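Local structure of malonate decarboxylase subunit alpha (6MPR) at residues Leu154-Val159 with Glu186-Ser191; Ala250-Arg255 with Leu530-Thr535; Gln494-Ala499 with Glu521-Phe526. The protein probably acts as the transferase subunit of malonate decarboxylase, swapping acetyl for malonyl on the acyl carrier protein so that malonate can be decarboxylated to acetate. All coordinates share one frame; numbering follows the deposited sequence.

Interaction 1: residues Leu154-Val159 with Glu186-Ser191; sequences LIPNVV and EPAAFS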
# COMPACT_ATOMS: atom_id res chain seq x y z
N LEU A 154 11.91 1.58 -11.28
CA LEU A 154 12.81 2.62 -10.77
C LEU A 154 13.73 2.02 -9.72
O LEU A 154 13.89 2.56 -8.62
CB LEU A 154 12.03 3.79 -10.17
CG LEU A 154 11.21 4.65 -11.14
CD1 LEU A 154 10.46 5.78 -10.43
CD2 LEU A 154 12.15 5.20 -12.21
N ILE A 155 14.34 0.88 -10.02
CA ILE A 155 15.16 0.20 -9.01
C ILE A 155 16.37 1.08 -8.75
O ILE A 155 17.11 1.41 -9.69
CB ILE A 155 15.55 -1.22 -9.46
CG1 ILE A 155 14.30 -2.07 -9.68
CG2 ILE A 155 16.48 -1.86 -8.41
CD1 ILE A 155 14.59 -3.49 -10.25
N PRO A 156 16.61 1.49 -7.51
CA PRO A 156 17.61 2.55 -7.27
C PRO A 156 19.02 1.99 -7.26
O PRO A 156 19.29 0.90 -6.74
CB PRO A 156 17.21 3.11 -5.89
CG PRO A 156 16.59 1.93 -5.19
CD PRO A 156 15.87 1.14 -6.28
N ASN A 157 19.93 2.76 -7.85
CA ASN A 157 21.36 2.43 -7.82
C ASN A 157 22.06 2.95 -6.57
O ASN A 157 23.05 2.34 -6.13
CB ASN A 157 22.07 3.03 -9.04
CG ASN A 157 21.50 2.52 -10.33
OD1 ASN A 157 20.91 3.28 -11.10
ND2 ASN A 157 21.69 1.24 -10.60
N VAL A 158 21.57 4.06 -6.02
CA VAL A 158 22.17 4.73 -4.87
C VAL A 158 21.02 5.25 -4.01
O VAL A 158 20.03 5.77 -4.53
CB VAL A 158 23.09 5.90 -5.28
CG1 VAL A 158 23.67 6.61 -4.04
CG2 VAL A 158 24.20 5.41 -6.22
N VAL A 159 21.15 5.10 -2.70
CA VAL A 159 20.22 5.71 -1.76
C VAL A 159 21.01 6.55 -0.76
O VAL A 159 21.95 6.05 -0.14
CB VAL A 159 19.36 4.66 -1.03
CG1 VAL A 159 18.42 5.34 -0.05
CG2 VAL A 159 18.55 3.84 -2.05
N GLU A 186 15.51 -0.57 1.50
CA GLU A 186 15.42 -2.00 1.20
C GLU A 186 15.58 -2.32 -0.28
O GLU A 186 16.34 -3.24 -0.60
CB GLU A 186 14.12 -2.60 1.75
CG GLU A 186 13.94 -4.05 1.32
CD GLU A 186 12.83 -4.77 2.06
OE1 GLU A 186 12.35 -4.25 3.11
OE2 GLU A 186 12.44 -5.87 1.58
N PRO A 187 14.93 -1.62 -1.22
CA PRO A 187 15.11 -1.98 -2.64
C PRO A 187 16.56 -1.95 -3.11
O PRO A 187 16.98 -2.80 -3.89
CB PRO A 187 14.26 -0.94 -3.37
CG PRO A 187 13.13 -0.68 -2.40
CD PRO A 187 13.85 -0.63 -1.05
N ALA A 188 17.34 -0.98 -2.63
CA ALA A 188 18.76 -0.89 -2.98
C ALA A 188 19.60 -1.92 -2.26
O ALA A 188 20.53 -2.50 -2.83
CB ALA A 188 19.29 0.51 -2.66
N ALA A 189 19.30 -2.14 -0.98
CA ALA A 189 20.09 -3.06 -0.18
C ALA A 189 20.03 -4.47 -0.75
O ALA A 189 20.96 -5.26 -0.56
CB ALA A 189 19.60 -3.03 1.27
N PHE A 190 18.95 -4.81 -1.45
CA PHE A 190 18.79 -6.16 -1.98
C PHE A 190 18.88 -6.21 -3.51
O PHE A 190 18.39 -7.17 -4.12
CB PHE A 190 17.49 -6.76 -1.44
CG PHE A 190 17.55 -6.99 0.04
CD1 PHE A 190 17.20 -5.99 0.93
CD2 PHE A 190 18.06 -8.17 0.54
CE1 PHE A 190 17.31 -6.19 2.31
CE2 PHE A 190 18.18 -8.37 1.91
CZ PHE A 190 17.81 -7.38 2.79
N SER A 191 19.51 -5.23 -4.12
CA SER A 191 19.76 -5.29 -5.56
C SER A 191 21.17 -4.84 -5.89
O SER A 191 21.43 -4.44 -7.03
CB SER A 191 18.75 -4.44 -6.34
OG SER A 191 18.75 -3.10 -5.85
O HOH W 1 20.14 -1.44 -7.79
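V159, P156 and I155 meet A188, P187 and S191 inside a beta-alpha-beta unit: helix 181-189 lies on the connection between the neighbouring parallel strands 158-163 and 194-199 of an eight-stranded sheet. The tight part is at the strand. V159 places CG2 beside its own backbone N, CG1 being anti to it (chi1 179°), and this branch presses on A188 CB at 3.5 Å, closer than usual for two methyl carbons. The P156 ring continues the apolar seam: CG lies 4.0 Å from A188 CB, and CD meets P187 CB at 3.9 Å, the two prolines crossing at a slant. Beyond P156 the contact turns polar. I155 CG2 touches S191 OG at 3.6 Å, and F339 of the second subunit packs on both I155 and S191. The looser spot is between P156 O and S191 OG, 4.1 Å apart and joined through a water that donates to both, at 2.7 Å from P156 O and 2.9 Å from S191 OG. S191 OG in turn donates to P187 O at 2.7 Å in the last turn of the helix, meeting the carbonyl at a C=O...OG angle of 141° and 19° off its plane.

Interaction 2: residues Ala250-Arg255 with Leu530-Thr535; sequences AMMAIR and LGIRRT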
# COMPACT_ATOMS: atom_id res chain seq x y z
N ALA A 250 -15.53 23.24 10.95
CA ALA A 250 -15.22 22.11 11.81
C ALA A 250 -16.47 21.57 12.51
O ALA A 250 -16.64 20.35 12.64
CB ALA A 250 -14.17 22.52 12.84
N MET A 251 -17.37 22.46 12.94
CA MET A 251 -18.63 22.01 13.53
C MET A 251 -19.45 21.20 12.52
O MET A 251 -20.01 20.15 12.86
CB MET A 251 -19.46 23.20 14.02
CG MET A 251 -18.93 23.85 15.30
SD MET A 251 -19.65 25.49 15.55
CE MET A 251 -21.07 25.12 16.58
N MET A 252 -19.54 21.69 11.28
CA MET A 252 -20.29 20.96 10.26
C MET A 252 -19.64 19.63 9.91
O MET A 252 -20.34 18.64 9.66
CB MET A 252 -20.44 21.85 9.02
CG MET A 252 -21.34 23.06 9.29
SD MET A 252 -21.86 23.88 7.77
CE MET A 252 -20.35 24.72 7.29
N ALA A 253 -18.30 19.57 9.87
CA ALA A 253 -17.63 18.29 9.67
C ALA A 253 -18.00 17.28 10.76
O ALA A 253 -18.25 16.11 10.46
CB ALA A 253 -16.11 18.48 9.62
N ILE A 254 -18.02 17.72 12.01
CA ILE A 254 -18.26 16.78 13.11
C ILE A 254 -19.70 16.30 13.11
O ILE A 254 -19.97 15.10 13.24
CB ILE A 254 -17.89 17.43 14.45
CG1 ILE A 254 -16.38 17.63 14.52
CG2 ILE A 254 -18.43 16.58 15.61
CD1 ILE A 254 -15.89 18.49 15.68
N ARG A 255 -20.63 17.23 12.99
CA ARG A 255 -22.05 16.91 13.04
C ARG A 255 -22.52 16.29 11.73
O ARG A 255 -23.20 15.25 11.73
CB ARG A 255 -22.81 18.19 13.37
CG ARG A 255 -24.30 18.06 13.47
CD ARG A 255 -24.73 17.62 14.85
NE ARG A 255 -26.18 17.64 14.97
CZ ARG A 255 -26.86 16.96 15.88
NH1 ARG A 255 -26.23 16.20 16.76
NH2 ARG A 255 -28.19 17.04 15.91
N LEU A 530 -28.14 21.61 10.21
CA LEU A 530 -27.47 20.76 11.19
C LEU A 530 -27.66 21.27 12.62
O LEU A 530 -27.01 20.77 13.54
CB LEU A 530 -25.98 20.66 10.87
CG LEU A 530 -25.59 20.08 9.50
CD1 LEU A 530 -24.12 20.34 9.22
CD2 LEU A 530 -25.89 18.59 9.41
N GLY A 531 -28.54 22.25 12.82
CA GLY A 531 -28.72 22.84 14.14
C GLY A 531 -27.59 23.75 14.56
O GLY A 531 -27.35 23.92 15.76
N ILE A 532 -26.89 24.37 13.61
CA ILE A 532 -25.73 25.19 13.92
C ILE A 532 -26.05 26.64 13.59
O ILE A 532 -26.40 26.96 12.45
CB ILE A 532 -24.49 24.71 13.16
CG1 ILE A 532 -24.12 23.31 13.63
CG2 ILE A 532 -23.32 25.66 13.39
CD1 ILE A 532 -23.08 22.61 12.75
N ARG A 533 -25.94 27.51 14.59
CA ARG A 533 -25.99 28.95 14.39
C ARG A 533 -24.57 29.45 14.14
O ARG A 533 -23.64 29.09 14.86
CB ARG A 533 -26.60 29.65 15.61
N ARG A 534 -24.42 30.27 13.09
CA ARG A 534 -23.10 30.82 12.78
C ARG A 534 -22.51 31.60 13.95
O ARG A 534 -21.29 31.66 14.09
CB ARG A 534 -23.19 31.71 11.54
CG ARG A 534 -23.42 30.94 10.26
CD ARG A 534 -23.24 31.85 9.05
NE ARG A 534 -22.75 31.10 7.89
CZ ARG A 534 -23.55 30.53 6.99
NH1 ARG A 534 -23.04 29.86 5.96
NH2 ARG A 534 -24.87 30.63 7.13
N THR A 535 -23.36 32.18 14.80
CA THR A 535 -22.85 32.91 15.96
C THR A 535 -22.33 31.99 17.06
O THR A 535 -21.68 32.49 17.99
CB THR A 535 -23.94 33.82 16.54
OG1 THR A 535 -24.97 33.02 17.12
CG2 THR A 535 -24.53 34.67 15.44
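I532 and L530 lay their side chains on M251, M252 and R255, joining helix 244-261, which leads into strand 265-268 in the mixed beta-sheet of the later alpha/beta half, to the loop that follows that sheet's edge strand 524-525. The contact closes a long span of sequence: a late loop folds back over a helix that precedes the sheet's first strand.

Apolar contacts carry most of it. I532 is anchored at two points. Its CD1 sits over the helix surface, 3.9 Å from M251 CB and 3.9 Å from M252 CG, while CG2, anti to the backbone N (chi1 of CG1 -64°), meets the methyl CE of M251 at 3.9 Å. The bend of M251 at chi3 (93°) turns CE back to this branch, letting the methionine touch I532 with both its root and its tip. L530 adds CD1, which approaches M252 CG at 3.9 Å, the two side chains crossing at nearly a right angle. M252 also touches L476 of strand 474-477, and I532 touches L248 and Y284, so that M251, M252 and I532 are buried between helices and sheet.

The polar part lies at the partly exposed end. The charge of R255 is directed along the helix, where NH1 makes a salt bridge with E259 one turn on. The rest of the R255 side chain runs past L530 in the opposite direction, its CG 4.0 Å from L530 CB. Farther out, R255 NE lies 3.5 Å from L530 O, which meets the guanidinium obliquely.

Interaction 3: residues Gln494-Ala499 with Glu521-Phe526; sequences QAMIAA and EGLVVF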
# COMPACT_ATOMS: atom_id res chain seq x y z
N GLN A 494 -23.20 18.60 -10.10
CA GLN A 494 -22.78 19.97 -10.36
C GLN A 494 -23.67 20.98 -9.64
O GLN A 494 -23.19 22.02 -9.18
CB GLN A 494 -22.73 20.22 -11.87
CG GLN A 494 -21.62 19.41 -12.56
CD GLN A 494 -21.75 19.31 -14.08
OE1 GLN A 494 -21.42 18.28 -14.67
NE2 GLN A 494 -22.22 20.38 -14.72
N ALA A 495 -24.97 20.70 -9.54
CA ALA A 495 -25.86 21.61 -8.83
C ALA A 495 -25.60 21.61 -7.32
O ALA A 495 -25.83 22.63 -6.65
CB ALA A 495 -27.32 21.26 -9.12
N MET A 496 -25.13 20.49 -6.77
CA MET A 496 -24.83 20.45 -5.34
C MET A 496 -23.52 21.17 -5.03
O MET A 496 -23.42 21.86 -4.01
CB MET A 496 -24.77 19.00 -4.87
CG MET A 496 -26.11 18.29 -5.03
SD MET A 496 -25.94 16.50 -5.09
CE MET A 496 -25.26 16.17 -3.45
N ILE A 497 -22.52 21.03 -5.90
CA ILE A 497 -21.33 21.84 -5.76
C ILE A 497 -21.70 23.32 -5.80
O ILE A 497 -21.31 24.10 -4.93
CB ILE A 497 -20.30 21.48 -6.84
CG1 ILE A 497 -19.83 20.03 -6.65
CG2 ILE A 497 -19.14 22.46 -6.83
CD1 ILE A 497 -18.93 19.51 -7.77
N ALA A 498 -22.50 23.71 -6.79
CA ALA A 498 -22.86 25.12 -6.94
C ALA A 498 -23.56 25.66 -5.70
O ALA A 498 -23.38 26.84 -5.35
CB ALA A 498 -23.75 25.31 -8.18
N ALA A 499 -24.34 24.82 -4.99
CA ALA A 499 -25.10 25.27 -3.83
C ALA A 499 -24.20 25.69 -2.66
O ALA A 499 -24.63 26.49 -1.82
CB ALA A 499 -26.05 24.17 -3.37
N GLU A 521 -34.29 17.57 0.25
CA GLU A 521 -33.99 16.15 0.05
C GLU A 521 -32.79 15.67 0.85
O GLU A 521 -32.48 14.47 0.81
CB GLU A 521 -33.78 15.89 -1.45
CG GLU A 521 -35.02 16.25 -2.29
CD GLU A 521 -34.86 15.89 -3.76
OE1 GLU A 521 -33.74 15.56 -4.18
OE2 GLU A 521 -35.87 15.94 -4.49
N GLY A 522 -32.12 16.56 1.58
CA GLY A 522 -30.97 16.18 2.38
C GLY A 522 -29.67 16.04 1.62
O GLY A 522 -28.68 15.59 2.20
N LEU A 523 -29.62 16.46 0.35
CA LEU A 523 -28.41 16.36 -0.46
C LEU A 523 -27.43 17.50 -0.20
O LEU A 523 -26.23 17.35 -0.45
CB LEU A 523 -28.78 16.32 -1.94
CG LEU A 523 -29.56 15.11 -2.42
CD1 LEU A 523 -30.04 15.34 -3.85
CD2 LEU A 523 -28.68 13.89 -2.35
N VAL A 524 -27.92 18.64 0.28
CA VAL A 524 -27.12 19.76 0.72
C VAL A 524 -27.60 20.14 2.11
O VAL A 524 -28.81 20.15 2.36
CB VAL A 524 -27.25 20.96 -0.25
CG1 VAL A 524 -26.61 22.21 0.34
CG2 VAL A 524 -26.62 20.61 -1.60
N VAL A 525 -26.67 20.45 3.01
CA VAL A 525 -27.00 21.00 4.31
C VAL A 525 -26.27 22.32 4.51
O VAL A 525 -25.05 22.40 4.32
CB VAL A 525 -26.69 20.02 5.46
CG1 VAL A 525 -27.64 18.84 5.44
CG2 VAL A 525 -25.24 19.56 5.41
N PHE A 526 -27.02 23.35 4.87
CA PHE A 526 -26.51 24.60 5.39
C PHE A 526 -26.33 24.47 6.90
O PHE A 526 -26.85 23.53 7.51
CB PHE A 526 -27.49 25.74 5.08
CG PHE A 526 -27.52 26.15 3.62
CD1 PHE A 526 -26.67 25.57 2.68
CD2 PHE A 526 -28.38 27.16 3.19
CE1 PHE A 526 -26.70 25.97 1.35
CE2 PHE A 526 -28.42 27.57 1.86
CZ PHE A 526 -27.56 26.97 0.94
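M496 reaches from helix 490-499 to L523 and V524, packing the helix against strand 524-525, which forms an edge, within this chain, of the mixed beta-sheet of the later alpha/beta half. Helices 505-508 and 512-520 come between them in the chain; the second ends in a Schellman motif whose G522, with positive phi, leads into the strand. At the root of the methionine, CB lies 4.1 Å from V524 CG2. CG, placed beside the backbone N (chi1 -63°), passes the same methyl at 4.2 Å, as the two side chains slide by in opposite directions. SD leaves the valine and comes to 4.2 Å from L523 CB, and the bend at chi3 (63°) turns CE toward the backbone just before the strand. There the methyl sits 3.8 Å from L523 CB and is in van der Waals contact with the carbonyl oxygen L523 O at 3.4 Å. M496 also touches L518 of helix 512-520 and A482 of strand 480-482, so its flanks are buried by both helix and sheet. One turn on, A499 uses CB to reach the same V524 CG2 at 4.0 Å; this one valine branch thus meets both helix residues. F526 comes in beyond it, its ring turned edge-on: CE1 lies 3.8 Å from A499 O, which sits near the plane of the ring.

Interactions 2 and 3 lie on one side of the chain's centre and interaction 1 on the other, its centre about 50 Å from that of interaction 2 and 49 Å from that of interaction 3. Interaction 1 comes first along the chain and belongs to the parallel sheet; the other two belong to the later, mixed sheet. Their centres are about 16 Å apart, and both segments of interaction 3 fall between the two of interaction 2. They touch directly, with L530 CD1 4.0 Å from V525 CG2, where the chain runs from strand 524-525 into its loop. The late part of the chain thus packs on both helices 490-499 and 244-261, while interaction 1 borders the second subunit.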